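Local coordinates for hypothetical exported protein (Streptococcus pyogenes, PDB 3PSQ) that acts as a class B sortase in pilus assembly, probably cleaving the sorting signal of pilin subunits and joining them through a new amide bond, at residues G104-F109 against I199-Q204; R110-F115 against S170-E175; K119-E124 against I133-C138. All blocks are in the same frame, centred on the assembly; numbering follows the deposited sequence. Where two conformers were deposited one is given.

Three contacts lie concentrically along the chain, and none cross. From the N terminus, the first partners of contact 1 (104-109), contact 2 (110-115) and contact 3 (119-124) follow in quick succession: a 3-10 turn, the start of helix 112-117, and strand 120-125. The second partners return in reverse order. Strand 130-142 comes back first and closes contact 3 as a hairpin; 170-175, farther along the same edge, closes contact 2; strand 197-205, on the opposite edge, closes contact 1, the widest loop. Strand 130-142 is the common element, pairing in the sheet with 120-125, 170-173 and 197-205, and the turn and helix pack on the sheet these strands form.

Contact 1 (G104-F109 against I199-Q204); sequences GELPNF and IIVIGQ
L106, P107 and F109 sit on the 3-10 turn that begins at L106 in the sortase fold, where the link between helices 96-102 and 112-117 packs on strand 197-205. Their partners are I199 and V201, whose side chains leave the strand on the same side, while I200 points to the other. I199 directly follows R198, the predicted transition-state stabiliser.

I199 reaches out with its longer branch. CG1 is anti to the backbone N (chi1 -176°) and the extended second torsion carries CD1 on to the turn, where it meets P107 CA at 3.5 Å and L106 O at 3.6 Å. I199 CD1 also lies 4.2 Å from P107 CB. Proline suits this place early in the turn because it has no N-H that would need an acceptor, and its ring, like I199, also touches E191.

V201 works two residues along the strand with both its methyls. V201 CG2 touches two side chains of the turn, 3.6 Å from F109 CD2 and 4.1 Å from L106 CD2, while CG1 comes over one face of the F109 ring. The valine crosses the phenylalanine side chain at about a right angle, and it suits the place because its two methyls reach separate parts of F109. F109 is held further by I135 and C138 of strand 130-142 and by an edge-to-face contact with F114.

The polar backbone of the turn is served locally: F109 N donates to L106 O over 3.0 Å and N108 N to E105 O over 2.8 Å. Strand 197-205, likewise, pairs I199 with T189 and V201 with L187. What joins turn to strand is therefore almost wholly apolar packing, which probably depends on matched shape and burial rather than on directed bonds.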
loop_
_atom_site.group_PDB
_atom_site.type_symbol
_atom_site.label_atom_id
_atom_site.label_comp_id
_atom_site.label_asym_id
_atom_site.label_seq_id
_atom_site.Cartn_x
_atom_site.Cartn_y
_atom_site.Cartn_z
ATOM N N GLY A 104 5.656 4.728 9.377
ATOM C CA GLY A 104 5.586 5.987 10.115
ATOM C C GLY A 104 5.840 7.210 9.235
ATOM O O GLY A 104 5.471 8.317 9.601
ATOM N N GLU A 105 6.515 7.037 8.093
ATOM C CA GLU A 105 6.779 8.192 7.211
ATOM C C GLU A 105 5.659 8.557 6.236
ATOM O O GLU A 105 5.710 9.631 5.614
ATOM C CB GLU A 105 8.045 7.956 6.404
ATOM C CG GLU A 105 9.310 7.876 7.263
ATOM C CD GLU A 105 10.418 7.142 6.557
ATOM O OE1 GLU A 105 10.300 5.937 6.340
ATOM O OE2 GLU A 105 11.433 7.755 6.206
ATOM N N LEU A 106 4.637 7.704 6.088
ATOM C CA LEU A 106 3.573 7.989 5.094
ATOM C C LEU A 106 2.990 9.414 5.231
ATOM O O LEU A 106 2.714 10.057 4.220
ATOM C CB LEU A 106 2.468 6.921 5.081
ATOM C CG LEU A 106 2.792 5.550 4.477
ATOM C CD1 LEU A 106 1.547 4.668 4.363
ATOM C CD2 LEU A 106 3.502 5.679 3.122
ATOM N N PRO A 107 2.799 9.902 6.469
ATOM C CA PRO A 107 2.217 11.232 6.602
ATOM C C PRO A 107 3.097 12.376 6.035
ATOM O O PRO A 107 2.638 13.515 5.970
ATOM C CB PRO A 107 2.031 11.404 8.122
ATOM C CG PRO A 107 2.012 10.054 8.651
ATOM C CD PRO A 107 2.880 9.205 7.762
ATOM N N ASN A 108 4.337 12.087 5.668
ATOM C CA ASN A 108 5.143 13.114 4.984
ATOM C C ASN A 108 4.492 13.508 3.665
ATOM O O ASN A 108 4.692 14.609 3.182
ATOM C CB ASN A 108 6.581 12.635 4.734
ATOM C CG ASN A 108 7.365 12.464 6.036
ATOM O OD1 ASN A 108 7.004 13.043 7.054
ATOM N ND2 ASN A 108 8.417 11.653 6.007
ATOM N N PHE A 109 3.706 12.602 3.089
ATOM C CA PHE A 109 3.022 12.884 1.836
ATOM C C PHE A 109 1.905 13.911 1.952
ATOM O O PHE A 109 1.342 14.331 0.945
ATOM C CB PHE A 109 2.521 11.597 1.205
ATOM C CG PHE A 109 3.613 10.766 0.611
ATOM C CD1 PHE A 109 4.157 11.092 -0.624
ATOM C CD2 PHE A 109 4.114 9.674 1.285
ATOM C CE1 PHE A 109 5.191 10.318 -1.187
ATOM C CE2 PHE A 109 5.115 8.913 0.736
ATOM C CZ PHE A 109 5.657 9.227 -0.514
ATOM N N ILE A 199 -4.546 6.968 6.876
ATOM C CA ILE A 199 -3.891 7.620 5.775
ATOM C C ILE A 199 -3.764 6.658 4.581
ATOM O O ILE A 199 -3.464 5.475 4.758
ATOM C CB ILE A 199 -2.496 8.204 6.175
ATOM C CG1 ILE A 199 -1.896 8.958 4.990
ATOM C CG2 ILE A 199 -1.579 7.097 6.691
ATOM C CD1 ILE A 199 -0.677 9.803 5.321
ATOM N N ILE A 200 -3.977 7.172 3.368
ATOM C CA ILE A 200 -3.721 6.380 2.170
ATOM C C ILE A 200 -2.853 7.197 1.210
ATOM O O ILE A 200 -3.173 8.356 0.929
ATOM C CB ILE A 200 -5.040 6.003 1.430
ATOM C CG1 ILE A 200 -5.996 5.259 2.371
ATOM C CG2 ILE A 200 -4.740 5.192 0.182
ATOM C CD1 ILE A 200 -7.347 4.886 1.774
ATOM N N VAL A 201 -1.760 6.594 0.742
ATOM C CA VAL A 201 -0.983 7.082 -0.381
ATOM C C VAL A 201 -1.267 6.166 -1.574
ATOM O O VAL A 201 -1.026 4.938 -1.535
ATOM C CB VAL A 201 0.521 7.076 -0.098
ATOM C CG1 VAL A 201 1.318 7.423 -1.373
ATOM C CG2 VAL A 201 0.872 8.072 1.025
ATOM N N ILE A 202 -1.829 6.754 -2.624
ATOM C CA ILE A 202 -2.220 5.980 -3.806
ATOM C C ILE A 202 -1.452 6.398 -5.069
ATOM O O ILE A 202 -1.191 7.584 -5.293
ATOM C CB ILE A 202 -3.748 6.034 -4.025
ATOM C CG1 ILE A 202 -4.134 5.307 -5.303
ATOM C CG2 ILE A 202 -4.204 7.451 -4.138
ATOM C CD1 ILE A 202 -5.565 4.879 -5.280
ATOM N N GLY A 203 -1.056 5.414 -5.871
ATOM C CA GLY A 203 -0.466 5.701 -7.162
ATOM C C GLY A 203 -1.037 4.884 -8.317
ATOM O O GLY A 203 -1.789 3.922 -8.114
ATOM N N GLN A 204 -0.653 5.247 -9.538
ATOM C CA GLN A 204 -1.037 4.463 -10.725
ATOM C C GLN A 204 0.125 3.678 -11.283
ATOM O O GLN A 204 1.198 4.233 -11.468
ATOM C CB GLN A 204 -1.583 5.384 -11.801
ATOM C CG GLN A 204 -2.256 4.698 -12.958
ATOM C CD GLN A 204 -2.886 5.734 -13.882
ATOM O OE1 GLN A 204 -4.071 6.051 -13.773
ATOM N NE2 GLN A 204 -2.069 6.324 -14.740
#

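Contact 2 (R110-F115 against S170-E175). With EDO (1,2-ethanediol), chain C; EDO (1,2-ethanediol), chain D.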
loop_
_atom_site.group_PDB
_atom_site.type_symbol
_atom_site.label_atom_id
_atom_site.label_comp_id
_atom_site.label_asym_id
_atom_site.label_seq_id
_atom_site.Cartn_x
_atom_site.Cartn_y
_atom_site.Cartn_z
ATOM N N ARG A 110 1.584 14.303 3.185
ATOM C CA ARG A 110 0.645 15.390 3.447
ATOM C C ARG A 110 1.297 16.736 3.143
ATOM O O ARG A 110 0.598 17.726 2.910
ATOM C CB ARG A 110 0.178 15.375 4.910
ATOM C CG ARG A 110 -0.563 14.085 5.347
ATOM C CD ARG A 110 -0.829 14.023 6.878
ATOM N NE ARG A 110 -1.884 14.967 7.194
ATOM C CZ ARG A 110 -3.176 14.650 7.272
ATOM N NH1 ARG A 110 -3.576 13.391 7.121
ATOM N NH2 ARG A 110 -4.075 15.593 7.517
ATOM N N LYS A 111 2.628 16.782 3.181
ATOM C CA LYS A 111 3.363 18.030 2.998
ATOM C C LYS A 111 3.562 18.326 1.512
ATOM O O LYS A 111 4.087 17.481 0.758
ATOM C CB LYS A 111 4.728 17.972 3.695
ATOM C CG LYS A 111 4.699 17.794 5.215
ATOM C CD LYS A 111 6.108 17.282 5.674
ATOM C CE LYS A 111 6.313 17.206 7.208
ATOM N NZ LYS A 111 7.764 17.551 7.577
ATOM N N LYS A 112 3.156 19.528 1.096
ATOM C CA LYS A 112 3.266 19.940 -0.322
ATOM C C LYS A 112 4.642 19.684 -0.923
ATOM O O LYS A 112 4.769 18.973 -1.914
ATOM C CB LYS A 112 2.883 21.420 -0.520
ATOM C CG LYS A 112 2.750 21.825 -1.999
ATOM C CD LYS A 112 2.337 23.299 -2.148
ATOM C CE LYS A 112 2.197 23.695 -3.640
ATOM N NZ LYS A 112 2.147 25.192 -3.874
ATOM N N SER A 113 5.675 20.249 -0.312
ATOM C CA SER A 113 7.029 20.092 -0.823
ATOM C C SER A 113 7.448 18.619 -0.902
ATOM O O SER A 113 8.059 18.189 -1.899
ATOM C CB SER A 113 8.020 20.894 0.030
ATOM O OG SER A 113 9.356 20.478 -0.212
ATOM N N PHE A 114 7.132 17.833 0.135
ATOM C CA PHE A 114 7.454 16.397 0.127
ATOM C C PHE A 114 6.692 15.641 -0.979
ATOM O O PHE A 114 7.254 14.835 -1.698
ATOM C CB PHE A 114 7.186 15.756 1.507
ATOM C CG PHE A 114 7.731 14.346 1.638
ATOM C CD1 PHE A 114 8.984 14.122 2.194
ATOM C CD2 PHE A 114 6.996 13.247 1.179
ATOM C CE1 PHE A 114 9.497 12.850 2.300
ATOM C CE2 PHE A 114 7.510 11.951 1.283
ATOM C CZ PHE A 114 8.764 11.760 1.833
ATOM N N PHE A 115 5.404 15.916 -1.091
ATOM C CA PHE A 115 4.565 15.329 -2.121
ATOM C C PHE A 115 4.996 15.678 -3.543
ATOM O O PHE A 115 4.953 14.835 -4.426
ATOM C CB PHE A 115 3.136 15.796 -1.920
ATOM C CG PHE A 115 2.162 15.167 -2.871
ATOM C CD1 PHE A 115 1.652 13.880 -2.625
ATOM C CD2 PHE A 115 1.761 15.856 -4.027
ATOM C CE1 PHE A 115 0.745 13.296 -3.507
ATOM C CE2 PHE A 115 0.867 15.272 -4.919
ATOM C CZ PHE A 115 0.349 13.980 -4.661
ATOM N N SER A 170 -8.554 14.003 -0.367
ATOM C CA SER A 170 -7.127 14.180 -0.548
ATOM C C SER A 170 -6.609 15.455 0.090
ATOM O O SER A 170 -7.254 16.501 0.025
ATOM C CB SER A 170 -6.761 14.151 -2.028
ATOM O OG SER A 170 -6.937 12.845 -2.577
ATOM N N VAL A 171 -5.448 15.340 0.724
ATOM C CA VAL A 171 -4.718 16.480 1.268
ATOM C C VAL A 171 -3.721 16.979 0.206
ATOM O O VAL A 171 -3.430 18.164 0.147
ATOM C CB VAL A 171 -3.955 16.088 2.571
ATOM C CG1 VAL A 171 -3.069 17.230 3.059
ATOM C CG2 VAL A 171 -4.930 15.677 3.658
ATOM N N GLN A 172 -3.170 16.054 -0.584
ATOM C CA GLN A 172 -2.440 16.398 -1.797
ATOM C C GLN A 172 -2.951 15.568 -2.997
ATOM O O GLN A 172 -3.344 14.411 -2.840
ATOM C CB GLN A 172 -0.936 16.197 -1.609
ATOM C CG GLN A 172 -0.337 16.874 -0.405
ATOM C CD GLN A 172 -0.367 18.385 -0.488
ATOM O OE1 GLN A 172 -0.624 18.957 -1.552
ATOM N NE2 GLN A 172 -0.108 19.047 0.636
ATOM N N TYR A 173 -2.953 16.165 -4.186
ATOM C CA TYR A 173 -3.457 15.503 -5.402
ATOM C C TYR A 173 -2.772 16.054 -6.659
ATOM O O TYR A 173 -2.362 17.225 -6.698
ATOM C CB TYR A 173 -4.953 15.737 -5.504
ATOM C CG TYR A 173 -5.667 14.908 -6.548
ATOM C CD1 TYR A 173 -6.084 13.610 -6.277
ATOM C CD2 TYR A 173 -5.956 15.434 -7.807
ATOM C CE1 TYR A 173 -6.748 12.851 -7.227
ATOM C CE2 TYR A 173 -6.652 14.675 -8.776
ATOM C CZ TYR A 173 -7.031 13.385 -8.465
ATOM O OH TYR A 173 -7.708 12.616 -9.375
ATOM N N ARG A 174 -2.601 15.211 -7.672
ATOM C CA ARG A 174 -2.129 15.669 -8.973
ATOM C C ARG A 174 -2.877 14.904 -10.061
ATOM O O ARG A 174 -3.148 13.722 -9.902
ATOM C CB ARG A 174 -0.609 15.496 -9.111
ATOM C CG ARG A 174 -0.118 14.052 -9.182
ATOM C CD ARG A 174 1.363 13.954 -9.511
ATOM N NE ARG A 174 2.159 14.804 -8.624
ATOM C CZ ARG A 174 2.865 14.373 -7.586
ATOM N NH1 ARG A 174 3.550 15.240 -6.847
ATOM N NH2 ARG A 174 2.892 13.078 -7.291
ATOM N N GLU A 175 -3.225 15.592 -11.149
ATOM C CA GLU A 175 -3.849 14.978 -12.324
ATOM C C GLU A 175 -2.810 14.265 -13.164
ATOM O O GLU A 175 -1.891 14.902 -13.667
ATOM C CB GLU A 175 -4.453 16.056 -13.225
ATOM C CG GLU A 175 -5.470 16.980 -12.567
ATOM C CD GLU A 175 -6.820 16.298 -12.310
ATOM O OE1 GLU A 175 -7.200 15.390 -13.103
ATOM O OE2 GLU A 175 -7.498 16.678 -11.314
HETATM C C1 EDO C . 2.966 22.495 3.026
HETATM O O1 EDO C . 1.987 21.444 3.069
HETATM C C2 EDO C . 4.387 21.966 3.291
HETATM O O2 EDO C . 5.128 21.930 2.057
HETATM C C1 EDO D . -5.486 9.708 -12.086
HETATM O O1 EDO D . -6.012 10.233 -13.299
HETATM C C2 EDO D . -5.370 10.858 -11.106
HETATM O O2 EDO D . -4.227 11.626 -11.486
#
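F115, Q172 and R110 join the start of helix 112-117 to a classic beta bulge, in which V171 and Q172 both face C138 of the neighbouring strand.

The F115 ring is sandwiched. On one face Q172 CB makes a CH-pi contact, 3.5 Å from the ring centroid and nearly on the normal. On the opposite face the guanidinium of R174 stacks flat, centres 4.2 Å apart and planes at 17°. The same arginine sends NH1 to F115 O (2.8 Å), an acceptor lying in the guanidinium plane, and NH2 to I135 O. The flat guanidinium stacks through its face while donating in its plane.

Beyond CB, Q172 bends at its second torsion (chi2 -67°), bringing CD and its amide back toward the turn before the helix. There NE2 gives R110 O an almost straight bond of 2.7 Å, with the oxygen in the amide plane and the donor well above the carbonyl plane. R110 itself lays one guanidinium face against V171 CG2, 4.0 Å from NH2, while NH1 forms a salt bridge with E191.

K111 holds the N-cap position. The amides just after it meet a 1,2-ethanediol, probably from the crystallisation liquor: K112 N binds its O1 and S113 N its O2, each at 3.0 Å.

Contact 3 (K119-E124 against I133-C138); sequences KEFSIE and INIFAC. With ZN (zinc ion), chain N; ACY (acetic acid), chain F.
F121 and I133 stand side by side as an antiparallel hydrogen-bonded pair in the hairpin of strands 120-125 and 130-142. With CG between the backbone N and the carbonyl carbon (chi1 64°), F121 turns that atom toward its neighbour, and the side chains cross at a slant. I133 CB sits over the ring centre, 3.8 Å from the F121 ring centroid, in a CH-pi contact. I133 CG2 carries on toward the far end of the ring, 3.4 Å from F121 CZ. A beta-branched residue suits this place because its branches spread beneath one aromatic face.

I135 meets the same ring differently, its side chain at about a right angle and CG1 at the ring edge, 3.8 Å from F121 CD2. On the other flank, I123 CD1 touches I133 CD1. V185 of strand 184-190 adjoins F121, I123 and I133, extending this apolar layer.

The backbones are laced by I133 N to F121 O (2.7 Å), F121 N to I133 O (3.1 Å) and I135 N to K119 O (2.8 Å). At the far end, E124 OE2 binds a zinc ion. Backbone hydrogen bonds set the register, while the buried ring and aliphatic branches would favour keeping this face of the hairpin away from water.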
loop_
_atom_site.group_PDB
_atom_site.type_symbol
_atom_site.label_atom_id
_atom_site.label_comp_id
_atom_site.label_asym_id
_atom_site.label_seq_id
_atom_site.Cartn_x
_atom_site.Cartn_y
_atom_site.Cartn_z
ATOM N N LYS A 119 7.548 11.053 -5.974
ATOM C CA LYS A 119 6.411 10.904 -6.883
ATOM C C LYS A 119 6.193 9.471 -7.330
ATOM O O LYS A 119 5.285 9.189 -8.100
ATOM C CB LYS A 119 6.652 11.758 -8.128
ATOM C CG LYS A 119 6.582 13.232 -7.892
ATOM C CD LYS A 119 7.326 13.955 -9.002
ATOM C CE LYS A 119 6.663 15.284 -9.303
ATOM N NZ LYS A 119 6.999 15.642 -10.713
ATOM N N GLU A 120 7.041 8.562 -6.872
ATOM C CA GLU A 120 6.904 7.194 -7.292
ATOM C C GLU A 120 7.246 6.212 -6.151
ATOM O O GLU A 120 7.948 6.546 -5.199
ATOM C CB GLU A 120 7.812 6.950 -8.496
ATOM C CG GLU A 120 9.245 7.357 -8.204
ATOM C CD GLU A 120 10.153 7.240 -9.399
ATOM O OE1 GLU A 120 10.201 8.218 -10.186
ATOM O OE2 GLU A 120 10.820 6.184 -9.529
ATOM N N PHE A 121 6.743 4.986 -6.264
ATOM C CA PHE A 121 7.300 3.905 -5.497
ATOM C C PHE A 121 7.304 2.720 -6.396
ATOM O O PHE A 121 6.696 2.748 -7.475
ATOM C CB PHE A 121 6.549 3.670 -4.184
ATOM C CG PHE A 121 5.104 3.230 -4.334
ATOM C CD1 PHE A 121 4.781 1.878 -4.419
ATOM C CD2 PHE A 121 4.082 4.163 -4.306
ATOM C CE1 PHE A 121 3.438 1.470 -4.496
ATOM C CE2 PHE A 121 2.756 3.790 -4.365
ATOM C CZ PHE A 121 2.420 2.438 -4.470
ATOM N N SER A 122 8.009 1.679 -5.998
ATOM C CA SER A 122 8.146 0.568 -6.896
ATOM C C SER A 122 7.992 -0.762 -6.179
ATOM O O SER A 122 8.254 -0.861 -4.980
ATOM C CB SER A 122 9.514 0.654 -7.577
ATOM O OG SER A 122 10.547 0.568 -6.621
ATOM N N ILE A 123 7.576 -1.786 -6.915
ATOM C CA ILE A 123 7.333 -3.066 -6.323
ATOM C C ILE A 123 8.054 -4.099 -7.164
ATOM O O ILE A 123 8.063 -3.989 -8.376
ATOM C CB ILE A 123 5.812 -3.370 -6.257
ATOM C CG1 ILE A 123 5.168 -2.603 -5.105
ATOM C CG2 ILE A 123 5.537 -4.872 -6.130
ATOM C CD1 ILE A 123 3.670 -2.470 -5.254
ATOM N N GLU A 124 8.657 -5.096 -6.528
ATOM C CA GLU A 124 9.149 -6.226 -7.254
ATOM C C GLU A 124 8.404 -7.467 -6.794
ATOM O O GLU A 124 8.356 -7.761 -5.588
ATOM C CB GLU A 124 10.640 -6.408 -7.017
ATOM C CG GLU A 124 11.205 -7.650 -7.674
ATOM C CD GLU A 124 12.722 -7.616 -7.744
ATOM O OE1 GLU A 124 13.330 -6.616 -7.316
ATOM O OE2 GLU A 124 13.326 -8.582 -8.232
ATOM N N ILE A 133 5.209 2.692 -9.772
ATOM C CA ILE A 133 3.906 3.238 -9.505
ATOM C C ILE A 133 4.053 4.729 -9.420
ATOM O O ILE A 133 4.929 5.197 -8.712
ATOM C CB ILE A 133 3.345 2.678 -8.159
ATOM C CG1 ILE A 133 3.104 1.175 -8.263
ATOM C CG2 ILE A 133 2.091 3.370 -7.775
ATOM C CD1 ILE A 133 4.317 0.307 -7.953
ATOM N N ASN A 134 3.202 5.472 -10.131
ATOM C CA ASN A 134 3.224 6.935 -10.104
ATOM C C ASN A 134 2.224 7.483 -9.049
ATOM O O ASN A 134 1.010 7.327 -9.208
ATOM C CB ASN A 134 2.836 7.500 -11.498
ATOM C CG ASN A 134 3.744 7.004 -12.624
ATOM O OD1 ASN A 134 4.957 7.226 -12.594
ATOM N ND2 ASN A 134 3.162 6.338 -13.619
ATOM N N ILE A 135 2.719 8.142 -8.008
ATOM C CA ILE A 135 1.863 8.618 -6.919
ATOM C C ILE A 135 1.012 9.810 -7.351
ATOM O O ILE A 135 1.534 10.760 -7.943
ATOM C CB ILE A 135 2.721 9.022 -5.665
ATOM C CG1 ILE A 135 3.606 7.846 -5.215
ATOM C CG2 ILE A 135 1.828 9.591 -4.541
ATOM C CD1 ILE A 135 4.646 8.202 -4.158
ATOM N N PHE A 136 -0.284 9.799 -7.062
ATOM C CA PHE A 136 -1.089 10.968 -7.412
ATOM C C PHE A 136 -1.923 11.537 -6.274
ATOM O O PHE A 136 -2.471 12.604 -6.428
ATOM C CB PHE A 136 -1.978 10.717 -8.642
ATOM C CG PHE A 136 -3.040 9.676 -8.434
ATOM C CD1 PHE A 136 -4.281 10.024 -7.928
ATOM C CD2 PHE A 136 -2.796 8.352 -8.752
ATOM C CE1 PHE A 136 -5.267 9.055 -7.724
ATOM C CE2 PHE A 136 -3.779 7.370 -8.566
ATOM C CZ PHE A 136 -5.007 7.720 -8.061
ATOM N N ALA A 137 -2.024 10.852 -5.133
ATOM C CA ALA A 137 -2.821 11.388 -4.020
ATOM C C ALA A 137 -2.338 10.933 -2.651
ATOM O O ALA A 137 -1.878 9.803 -2.484
ATOM C CB ALA A 137 -4.298 11.026 -4.190
ATOM N N CYS A 138 -2.464 11.834 -1.680
ATOM C CA CYS A 138 -2.372 11.500 -0.269
ATOM C C CYS A 138 -3.726 11.770 0.353
ATOM O O CYS A 138 -4.217 12.901 0.307
ATOM C CB CYS A 138 -1.343 12.401 0.401
ATOM S SG CYS A 138 -1.019 11.969 2.112
HETATM ZN ZN ZN N . 15.485 -8.816 -8.148
HETATM C C ACY F . 11.720 -2.702 -5.949
HETATM O O ACY F . 12.609 -3.111 -5.169
HETATM O OXT ACY F . 10.584 -2.358 -5.556
HETATM C CH3 ACY F . 12.028 -2.616 -7.423
HETATM O O HOH W 1 15.675 -9.721 -6.087
#